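Local coordinates for Pre-mRNA splicing factor PRP8 (Cyanidioschyzon merolae, PDB 6NQI), which probably binds spliceosomal snRNAs and pre-mRNA introns within the spliceosome, this chain being the RNase H-like (RH) domain of the larger Prp8 protein, at residues Y143-W146 and L147-P151; P197-E201 and T202-R206; A88-D91 and P92-L96; A55-A58 and K59-A63. All coordinates share one frame; numbering follows the deposited sequence.

Interaction 1. Residues Y143-W146 and L147-P151; sequences YADW and LEHVP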
loop_
_atom_site.group_PDB
_atom_site.type_symbol
_atom_site.label_atom_id
_atom_site.label_comp_id
_atom_site.label_asym_id
_atom_site.label_seq_id
_atom_site.Cartn_x
_atom_site.Cartn_y
_atom_site.Cartn_z
ATOM N N TYR A 143 -9.295 0.362 6.210
ATOM C CA TYR A 143 -10.275 1.254 6.816
ATOM C C TYR A 143 -11.034 0.584 7.952
ATOM O O TYR A 143 -12.047 1.123 8.412
ATOM C CB TYR A 143 -11.270 1.794 5.775
ATOM C CG TYR A 143 -10.662 2.697 4.723
ATOM C CD1 TYR A 143 -9.379 3.188 4.877
ATOM C CD2 TYR A 143 -11.387 3.079 3.585
ATOM C CE1 TYR A 143 -8.819 4.006 3.930
ATOM C CE2 TYR A 143 -10.830 3.922 2.623
ATOM C CZ TYR A 143 -9.548 4.377 2.809
ATOM O OH TYR A 143 -8.952 5.190 1.889
ATOM N N ALA A 144 -10.584 -0.594 8.391
ATOM C CA ALA A 144 -11.180 -1.247 9.546
ATOM C C ALA A 144 -12.683 -1.329 9.363
ATOM O O ALA A 144 -13.170 -1.916 8.393
ATOM C CB ALA A 144 -10.849 -0.484 10.833
ATOM N N ASP A 145 -13.403 -0.660 10.264
ATOM C CA ASP A 145 -14.848 -0.491 10.211
ATOM C C ASP A 145 -15.221 0.980 10.149
ATOM O O ASP A 145 -16.292 1.364 10.615
ATOM C CB ASP A 145 -15.503 -1.125 11.434
ATOM C CG ASP A 145 -15.066 -0.455 12.737
ATOM O OD1 ASP A 145 -15.908 -0.307 13.658
ATOM O OD2 ASP A 145 -13.878 -0.061 12.826
ATOM N N TRP A 146 -14.333 1.826 9.625
ATOM C CA TRP A 146 -14.621 3.256 9.635
ATOM C C TRP A 146 -15.835 3.592 8.769
ATOM O O TRP A 146 -16.679 4.408 9.162
ATOM C CB TRP A 146 -13.395 4.054 9.187
ATOM C CG TRP A 146 -12.173 3.790 10.007
ATOM C CD1 TRP A 146 -12.110 3.171 11.229
ATOM C CD2 TRP A 146 -10.837 4.189 9.690
ATOM N NE1 TRP A 146 -10.811 3.134 11.674
ATOM C CE2 TRP A 146 -10.006 3.748 10.748
ATOM C CE3 TRP A 146 -10.258 4.865 8.605
ATOM C CZ2 TRP A 146 -8.628 3.962 10.757
ATOM C CZ3 TRP A 146 -8.885 5.074 8.610
ATOM C CH2 TRP A 146 -8.084 4.622 9.684
ATOM N N LEU A 147 -15.977 2.927 7.614
ATOM C CA LEU A 147 -17.113 3.202 6.739
ATOM C C LEU A 147 -18.451 2.923 7.424
ATOM O O LEU A 147 -19.503 3.257 6.857
ATOM C CB LEU A 147 -16.989 2.390 5.445
ATOM C CG LEU A 147 -15.772 2.740 4.588
ATOM C CD1 LEU A 147 -15.927 2.210 3.167
ATOM C CD2 LEU A 147 -15.430 4.225 4.594
ATOM N N GLU A 148 -18.435 2.352 8.631
ATOM C CA GLU A 148 -19.655 2.233 9.418
ATOM C C GLU A 148 -20.111 3.567 9.990
ATOM O O GLU A 148 -21.314 3.791 10.163
ATOM C CB GLU A 148 -19.418 1.282 10.587
ATOM C CG GLU A 148 -19.276 -0.149 10.208
ATOM C CD GLU A 148 -20.617 -0.763 9.919
ATOM O OE1 GLU A 148 -21.282 -1.230 10.885
ATOM O OE2 GLU A 148 -21.008 -0.736 8.725
ATOM N N HIS A 149 -19.167 4.455 10.285
ATOM C CA HIS A 149 -19.432 5.645 11.079
ATOM C C HIS A 149 -18.997 6.946 10.440
ATOM O O HIS A 149 -19.434 8.006 10.910
ATOM C CB HIS A 149 -18.766 5.540 12.454
ATOM C CG HIS A 149 -19.169 4.333 13.243
ATOM N ND1 HIS A 149 -18.604 3.092 13.053
ATOM C CD2 HIS A 149 -20.088 4.184 14.229
ATOM C CE1 HIS A 149 -19.162 2.229 13.881
ATOM N NE2 HIS A 149 -20.067 2.865 14.605
ATOM N N VAL A 150 -18.118 6.920 9.445
ATOM C CA VAL A 150 -17.668 8.151 8.806
ATOM C C VAL A 150 -17.915 8.007 7.314
ATOM O O VAL A 150 -18.087 6.888 6.804
ATOM C CB VAL A 150 -16.169 8.433 9.073
ATOM C CG1 VAL A 150 -15.861 8.457 10.567
ATOM C CG2 VAL A 150 -15.282 7.439 8.307
ATOM N N PRO A 151 -17.953 9.122 6.591
ATOM C CA PRO A 151 -17.999 9.045 5.132
ATOM C C PRO A 151 -16.657 8.582 4.601
ATOM O O PRO A 151 -15.653 8.549 5.314
ATOM C CB PRO A 151 -18.318 10.480 4.715
ATOM C CG PRO A 151 -19.095 11.008 5.866
ATOM C CD PRO A 151 -18.463 10.412 7.088
#
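A type II' beta turn from Tyr143 to Trp146 opens this part of the loop between strand 137-141 and helix 152-168, and the chain then doubles back on the carbonyl of Trp146. That oxygen is gripped twice. Val150 N reaches Trp146 O at 2.9 Å, only modestly tilted from the carbonyl plane. His149 N reaches the same Trp146 O at 2.7 Å, but from well above that plane. The turn itself is closed by Trp146 N on Tyr143 O at 2.7 Å, and this Tyr143 oxygen also lies over one face of the Trp146 indole.

The side chains follow the same curl. Val150 turns its CG2 branch between its own backbone N and carbonyl carbon, and this methyl meets Trp146 CB at 4.0 Å. Asp145 and His149 approach obliquely, with carboxylate and imidazole planes 75° apart. Asp145 OD1 lies 4.1 Å from His149 CE1, so they meet without a bond. The backbone oxygen of Asp145 lies in plane with the imidazole, 3.8 Å from His149 ND1. Tyr143 CD2 and Leu147 CD2 touch loosely at 4.3 Å.

Tyr143 OH is held elsewhere, by a hydrogen bond to Thr33 O. The Trp146 indole packs on Ala155 and Leu162 of helix 152-168 and makes a cation-pi contact with Arg158. His149 and Val150 lean on Glu201, at the start of helix 201-210.

Interaction 2. Residues P197-E201 and T202-R206; sequences PALPE and TDWRR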
loop_
_atom_site.group_PDB
_atom_site.type_symbol
_atom_site.label_atom_id
_atom_site.label_comp_id
_atom_site.label_asym_id
_atom_site.label_seq_id
_atom_site.Cartn_x
_atom_site.Cartn_y
_atom_site.Cartn_z
ATOM N N PRO A 197 -6.685 -1.467 15.421
ATOM C CA PRO A 197 -7.508 -2.029 16.494
ATOM C C PRO A 197 -8.945 -1.536 16.423
ATOM O O PRO A 197 -9.242 -0.480 15.863
ATOM C CB PRO A 197 -6.818 -1.520 17.762
ATOM C CG PRO A 197 -6.206 -0.238 17.341
ATOM C CD PRO A 197 -5.720 -0.485 15.945
ATOM N N ALA A 198 -9.840 -2.322 17.025
ATOM C CA ALA A 198 -11.282 -2.049 17.010
ATOM C C ALA A 198 -11.647 -1.014 18.075
ATOM O O ALA A 198 -11.904 -1.354 19.230
ATOM C CB ALA A 198 -12.061 -3.344 17.217
ATOM N N LEU A 199 -11.708 0.264 17.681
ATOM C CA LEU A 199 -11.999 1.361 18.606
ATOM C C LEU A 199 -13.304 2.093 18.260
ATOM O O LEU A 199 -13.699 2.158 17.090
ATOM C CB LEU A 199 -10.854 2.382 18.610
ATOM C CG LEU A 199 -9.436 1.929 18.945
ATOM C CD1 LEU A 199 -8.500 3.107 18.751
ATOM C CD2 LEU A 199 -9.340 1.389 20.359
ATOM N N PRO A 200 -13.975 2.686 19.252
ATOM C CA PRO A 200 -15.133 3.538 18.958
ATOM C C PRO A 200 -14.688 4.823 18.282
ATOM O O PRO A 200 -13.504 5.158 18.230
ATOM C CB PRO A 200 -15.744 3.817 20.336
ATOM C CG PRO A 200 -15.134 2.811 21.250
ATOM C CD PRO A 200 -13.774 2.533 20.704
ATOM N N GLU A 201 -15.673 5.566 17.775
ATOM C CA GLU A 201 -15.354 6.751 16.984
ATOM C C GLU A 201 -14.835 7.897 17.835
ATOM O O GLU A 201 -14.071 8.724 17.336
ATOM C CB GLU A 201 -16.576 7.232 16.201
ATOM C CG GLU A 201 -16.791 6.567 14.858
ATOM C CD GLU A 201 -15.669 6.823 13.846
ATOM O OE1 GLU A 201 -15.185 7.974 13.767
ATOM O OE2 GLU A 201 -15.307 5.883 13.096
ATOM N N THR A 202 -15.248 7.984 19.101
ATOM C CA THR A 202 -14.773 9.074 19.951
ATOM C C THR A 202 -13.263 8.986 20.160
ATOM O O THR A 202 -12.548 9.994 20.075
ATOM C CB THR A 202 -15.520 9.076 21.288
ATOM O OG1 THR A 202 -15.528 7.756 21.844
ATOM C CG2 THR A 202 -16.952 9.539 21.090
ATOM N N ASP A 203 -12.767 7.792 20.485
ATOM C CA ASP A 203 -11.325 7.604 20.615
ATOM C C ASP A 203 -10.601 7.845 19.293
ATOM O O ASP A 203 -9.486 8.376 19.293
ATOM C CB ASP A 203 -11.037 6.208 21.164
ATOM C CG ASP A 203 -11.346 6.096 22.655
ATOM O OD1 ASP A 203 -11.184 7.102 23.391
ATOM O OD2 ASP A 203 -11.780 5.007 23.081
ATOM N N TRP A 204 -11.222 7.483 18.162
ATOM C CA TRP A 204 -10.652 7.807 16.854
ATOM C C TRP A 204 -10.545 9.319 16.662
ATOM O O TRP A 204 -9.548 9.814 16.128
ATOM C CB TRP A 204 -11.484 7.163 15.739
ATOM C CG TRP A 204 -11.054 5.738 15.399
ATOM C CD1 TRP A 204 -11.842 4.610 15.386
ATOM C CD2 TRP A 204 -9.739 5.303 15.031
ATOM N NE1 TRP A 204 -11.092 3.505 15.034
ATOM C CE2 TRP A 204 -9.801 3.906 14.816
ATOM C CE3 TRP A 204 -8.514 5.957 14.868
ATOM C CZ2 TRP A 204 -8.693 3.167 14.453
ATOM C CZ3 TRP A 204 -7.418 5.221 14.507
ATOM C CH2 TRP A 204 -7.512 3.840 14.300
ATOM N N ARG A 205 -11.562 10.067 17.097
ATOM C CA ARG A 205 -11.534 11.527 16.997
ATOM C C ARG A 205 -10.419 12.118 17.855
ATOM O O ARG A 205 -9.633 12.959 17.394
ATOM C CB ARG A 205 -12.889 12.079 17.443
ATOM C CG ARG A 205 -14.087 11.761 16.556
ATOM C CD ARG A 205 -15.370 12.015 17.353
ATOM N NE ARG A 205 -15.604 13.415 17.698
ATOM C CZ ARG A 205 -16.464 13.811 18.631
ATOM N NH1 ARG A 205 -17.161 12.914 19.316
ATOM N NH2 ARG A 205 -16.615 15.099 18.897
ATOM N N ARG A 206 -10.333 11.682 19.113
ATOM C CA ARG A 206 -9.260 12.163 19.978
ATOM C C ARG A 206 -7.901 11.820 19.391
ATOM O O ARG A 206 -6.965 12.628 19.448
ATOM C CB ARG A 206 -9.410 11.625 21.401
ATOM C CG ARG A 206 -10.729 11.996 22.043
ATOM C CD ARG A 206 -10.744 11.626 23.507
ATOM N NE ARG A 206 -11.773 12.367 24.231
ATOM C CZ ARG A 206 -11.878 12.391 25.554
ATOM N NH1 ARG A 206 -11.010 11.716 26.298
ATOM N NH2 ARG A 206 -12.839 13.097 26.133
#
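Leu199 lies over one face of the Trp204 indole. Its CB sits 4.1 Å from the centroid of the five-membered ring of Trp204, 27° off the ring normal, a CH-pi contact. With CG beside the backbone N (chi1 -57°) and an extended chi2, Leu199 brings CD1 over the same face, near the middle of the indole. The opposite face of Trp204 receives the edge of Trp146. The indole of Trp204 is swung back along the chain by its chi1 of -88°, so that CD1 comes within 3.5 Å of Leu199 O.

This is the N-terminal turn of helix 201-210, with Pro200 at the N-cap position. The Pro200 carbonyl accepts the first bond of the turn, Trp204 N to Pro200 O at 3.3 Å. Next along, Arg205 N bonds to Glu201 O at 2.9 Å.

Pro200 and Asp203 lie side by side and point the same way, with Pro200 CD 4.0 Å from Asp203 OD2. Arg205 lays its CG against Glu201 O at 3.1 Å. Glu201 OE1 makes a salt bridge with Arg158 of helix 152-168.

Interaction 3. Residues A88-D91 and P92-L96; sequences ASMD and PLKTL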
loop_
_atom_site.group_PDB
_atom_site.type_symbol
_atom_site.label_atom_id
_atom_site.label_comp_id
_atom_site.label_asym_id
_atom_site.label_seq_id
_atom_site.Cartn_x
_atom_site.Cartn_y
_atom_site.Cartn_z
ATOM N N ALA A 88 10.086 5.366 -11.901
ATOM C CA ALA A 88 10.921 4.435 -12.651
ATOM C C ALA A 88 10.129 3.243 -13.154
ATOM O O ALA A 88 10.501 2.652 -14.174
ATOM C CB ALA A 88 12.081 3.952 -11.791
ATOM N N SER A 89 9.027 2.908 -12.490
ATOM C CA SER A 89 8.181 1.801 -12.902
ATOM C C SER A 89 6.995 2.258 -13.728
ATOM O O SER A 89 6.102 1.450 -13.997
ATOM C CB SER A 89 7.673 1.048 -11.678
ATOM O OG SER A 89 8.740 0.755 -10.809
ATOM N N MET A 90 6.982 3.523 -14.165
ATOM C CA MET A 90 5.899 3.991 -15.021
ATOM C C MET A 90 6.037 3.422 -16.424
ATOM O O MET A 90 5.076 2.886 -16.987
ATOM C CB MET A 90 5.892 5.511 -15.070
ATOM C CG MET A 90 4.848 6.052 -16.028
ATOM S SD MET A 90 4.329 7.748 -15.682
ATOM C CE MET A 90 3.642 7.444 -14.075
ATOM N N ASP A 91 7.246 3.493 -16.986
ATOM C CA ASP A 91 7.499 2.852 -18.274
ATOM C C ASP A 91 7.350 1.338 -18.220
ATOM O O ASP A 91 6.653 0.783 -19.088
ATOM C CB ASP A 91 8.893 3.214 -18.788
ATOM C CG ASP A 91 8.924 4.520 -19.552
ATOM O OD1 ASP A 91 7.829 5.061 -19.870
ATOM O OD2 ASP A 91 10.056 4.927 -19.933
ATOM N N PRO A 92 7.983 0.608 -17.280
ATOM C CA PRO A 92 7.804 -0.859 -17.251
ATOM C C PRO A 92 6.358 -1.296 -17.133
ATOM O O PRO A 92 5.914 -2.181 -17.879
ATOM C CB PRO A 92 8.639 -1.279 -16.036
ATOM C CG PRO A 92 9.731 -0.259 -15.971
ATOM C CD PRO A 92 9.058 1.033 -16.359
ATOM N N LEU A 93 5.605 -0.692 -16.213
ATOM C CA LEU A 93 4.187 -1.012 -16.091
ATOM C C LEU A 93 3.453 -0.847 -17.420
ATOM O O LEU A 93 2.785 -1.772 -17.898
ATOM C CB LEU A 93 3.552 -0.138 -15.026
ATOM C CG LEU A 93 2.093 -0.472 -14.779
ATOM C CD1 LEU A 93 1.946 -1.945 -14.463
ATOM C CD2 LEU A 93 1.593 0.377 -13.641
ATOM N N LYS A 94 3.562 0.327 -18.036
ATOM C CA LYS A 94 2.927 0.502 -19.337
ATOM C C LYS A 94 3.320 -0.623 -20.295
ATOM O O LYS A 94 2.450 -1.204 -20.959
ATOM C CB LYS A 94 3.246 1.889 -19.893
ATOM C CG LYS A 94 2.516 2.985 -19.114
ATOM C CD LYS A 94 3.051 4.362 -19.455
ATOM C CE LYS A 94 2.240 5.449 -18.784
ATOM N NZ LYS A 94 1.013 5.832 -19.572
ATOM N N THR A 95 4.612 -1.004 -20.326
ATOM C CA THR A 95 5.034 -2.051 -21.259
ATOM C C THR A 95 4.316 -3.364 -20.978
ATOM O O THR A 95 3.877 -4.049 -21.905
ATOM C CB THR A 95 6.540 -2.303 -21.184
ATOM O OG1 THR A 95 7.253 -1.100 -21.473
ATOM C CG2 THR A 95 6.931 -3.358 -22.217
ATOM N N LEU A 96 4.168 -3.725 -19.703
ATOM C CA LEU A 96 3.521 -4.993 -19.403
ATOM C C LEU A 96 2.011 -4.937 -19.608
ATOM O O LEU A 96 1.374 -5.994 -19.667
ATOM C CB LEU A 96 3.835 -5.431 -17.974
ATOM C CG LEU A 96 5.317 -5.615 -17.623
ATOM C CD1 LEU A 96 5.533 -6.283 -16.279
ATOM C CD2 LEU A 96 6.034 -6.367 -18.717
#
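The carbonyl of Asp91 is the flat group that takes two donors, both from Thr95. Thr95 N comes in nearly along the C=O axis, 3.0 Å from Asp91 O. Thr95 OG1 reaches Asp91 O at 3.1 Å from above the carbonyl plane. The hydroxyl gets there because chi1 of -58° sets it beside its own backbone N. Leu93 N likewise bonds from above the plane to Ser89 O at 3.1 Å. Pro92 CD lies 3.1 Å from Ala88 O, and Pro92 CG is near the same oxygen.

Met90 and Lys94 run side by side, with Met90 CG 3.8 Å from Lys94 CE. Lys94 N bonds to Met90 O.

This is the N-terminal end of helix 90-97, with Ser89 at the N-cap position. The helix links strands 81-84 and 107-108 in a beta-alpha-beta unit. Leu93 packs on Ile82 and Leu84, and Pro92 on Trp60 of helix 54-71. With an alanine here in place of Pro92, the ring carbons lost would probably leave a gap beside Trp60 and Ala88 O without its CD and CG neighbours. This early in the helix, the proline nitrogen needs no partner. Asp91, in the first turn, is probably favoured by the helix dipole.

Interaction 4. Residues A55-A58 and K59-A63; sequences AQLA and KWKCA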
loop_
_atom_site.group_PDB
_atom_site.type_symbol
_atom_site.label_atom_id
_atom_site.label_comp_id
_atom_site.label_asym_id
_atom_site.label_seq_id
_atom_site.Cartn_x
_atom_site.Cartn_y
_atom_site.Cartn_z
ATOM N N ALA A 55 17.370 -1.205 -8.707
ATOM C CA ALA A 55 16.307 -0.493 -9.409
ATOM C C ALA A 55 15.830 -1.274 -10.631
ATOM O O ALA A 55 14.617 -1.438 -10.833
ATOM C CB ALA A 55 16.782 0.905 -9.804
ATOM N N GLN A 56 16.771 -1.806 -11.422
ATOM C CA GLN A 56 16.417 -2.611 -12.589
ATOM C C GLN A 56 15.490 -3.761 -12.224
ATOM O O GLN A 56 14.474 -3.990 -12.887
ATOM C CB GLN A 56 17.692 -3.150 -13.235
ATOM C CG GLN A 56 17.456 -4.111 -14.390
ATOM C CD GLN A 56 17.473 -3.424 -15.750
ATOM O OE1 GLN A 56 18.433 -3.586 -16.526
ATOM N NE2 GLN A 56 16.408 -2.650 -16.052
ATOM N N LEU A 57 15.826 -4.509 -11.176
ATOM C CA LEU A 57 14.975 -5.629 -10.791
ATOM C C LEU A 57 13.659 -5.156 -10.174
ATOM O O LEU A 57 12.585 -5.670 -10.515
ATOM C CB LEU A 57 15.739 -6.538 -9.835
ATOM C CG LEU A 57 15.005 -7.777 -9.321
ATOM C CD1 LEU A 57 14.137 -8.422 -10.406
ATOM C CD2 LEU A 57 16.016 -8.785 -8.780
ATOM N N ALA A 58 13.732 -4.185 -9.261
ATOM C CA ALA A 58 12.575 -3.758 -8.478
ATOM C C ALA A 58 11.486 -3.154 -9.356
ATOM O O ALA A 58 10.295 -3.432 -9.165
ATOM C CB ALA A 58 13.021 -2.763 -7.411
ATOM N N LYS A 59 11.869 -2.279 -10.292
ATOM C CA LYS A 59 10.867 -1.650 -11.139
ATOM C C LYS A 59 10.081 -2.694 -11.921
ATOM O O LYS A 59 8.839 -2.612 -12.012
ATOM C CB LYS A 59 11.530 -0.629 -12.067
ATOM C CG LYS A 59 12.245 -1.173 -13.284
ATOM C CD LYS A 59 13.045 -0.052 -13.915
ATOM C CE LYS A 59 13.427 -0.371 -15.335
ATOM N NZ LYS A 59 14.202 0.755 -15.944
ATOM N N TRP A 60 10.770 -3.721 -12.435
ATOM C CA TRP A 60 10.084 -4.712 -13.250
ATOM C C TRP A 60 9.261 -5.670 -12.401
ATOM O O TRP A 60 8.156 -6.054 -12.805
ATOM C CB TRP A 60 11.083 -5.461 -14.119
ATOM C CG TRP A 60 11.464 -4.665 -15.323
ATOM C CD1 TRP A 60 12.649 -4.025 -15.553
ATOM C CD2 TRP A 60 10.624 -4.358 -16.431
ATOM N NE1 TRP A 60 12.613 -3.370 -16.762
ATOM C CE2 TRP A 60 11.375 -3.554 -17.317
ATOM C CE3 TRP A 60 9.307 -4.689 -16.766
ATOM C CZ2 TRP A 60 10.855 -3.088 -18.519
ATOM C CZ3 TRP A 60 8.798 -4.235 -17.954
ATOM C CH2 TRP A 60 9.567 -3.438 -18.822
ATOM N N LYS A 61 9.768 -6.074 -11.227
ATOM C CA LYS A 61 8.948 -6.896 -10.335
ATOM C C LYS A 61 7.709 -6.142 -9.863
ATOM O O LYS A 61 6.626 -6.727 -9.745
ATOM C CB LYS A 61 9.746 -7.415 -9.132
ATOM C CG LYS A 61 10.623 -8.639 -9.438
ATOM C CD LYS A 61 10.676 -9.613 -8.256
ATOM C CE LYS A 61 9.641 -10.744 -8.348
ATOM N NZ LYS A 61 9.885 -11.614 -9.537
ATOM N N CYS A 62 7.826 -4.839 -9.611
ATOM C CA CYS A 62 6.639 -4.091 -9.230
ATOM C C CYS A 62 5.627 -4.033 -10.374
ATOM O O CYS A 62 4.419 -4.227 -10.160
ATOM C CB CYS A 62 7.019 -2.687 -8.785
ATOM S SG CYS A 62 5.540 -1.786 -8.231
ATOM N N ALA A 63 6.103 -3.759 -11.596
ATOM C CA ALA A 63 5.213 -3.739 -12.758
ATOM C C ALA A 63 4.513 -5.084 -12.940
ATOM O O ALA A 63 3.299 -5.149 -13.191
ATOM C CB ALA A 63 6.011 -3.370 -14.006
#
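Lys59 lies back along the preceding turn of helix 54-71, a helix of the RNase H-like fold, and touches Ala55 and Gln56 along almost its whole length. Its CB starts 3.4 Å from Ala55 O. A chi1 of 78° places CG between the backbone N and the carbonyl carbon, where CG meets both Ala55 O and Gln56 O, the latter at 3.6 Å. CD still borders Ala55 O. Beyond CG the chain is extended, which carries CE to 3.8 Å from Gln56 NE2. Lys59 NZ ends 4.1 Å from Gln56 NE2, near it but not bonded.

The Lys59 backbone is tied to the same turn, with Lys59 N bonding to Ala55 O at 2.9 Å. A glycine in place of Lys59 would probably leave the Gln56 amide without its aliphatic neighbour, freer to turn, and would lose the packing on Ser89 and Pro92.

Gln56 also runs beside Trp60, pointing the same way, with amide and indole planes 47° apart. One residue along, Leu57 and Lys61 lie side by side, Leu57 CD1 against Lys61 CG at 3.7 Å. Trp60 and Ala63 lean on helix 90-97, and Cys62 on Val14 and Asp16 of strand 11-21. Cys62 SG is joined covalently to a beta-mercaptoethanol, probably from the crystallisation liquor. At the edge of the Trp60 indole, in its plane, Gln56 O sits 3.2 Å from CD1.

The four contacts form two pairs on opposite sides of the domain. Interactions 1 and 2 have centres about 11 Å apart and touch. His149 CB meets Glu201 CG at 3.3 Å, and Trp146 NE1 meets Trp204 CE2 at 3.4 Å. Interactions 3 and 4 have centres about 9 Å apart and join helices 90-97 and 54-71. There Pro92 CA lies 3.5 Å from Trp60 CH2, and Leu96 CD2 lies 3.6 Å from Trp60 CZ3. Between the pairs the centres are about 34 to 40 Å apart. Beta-mercaptoethanol is bound about 3 Å from the Ser89 side chain (interaction 3) and is covalently linked to Cys62 (interaction 4), probably the same molecule.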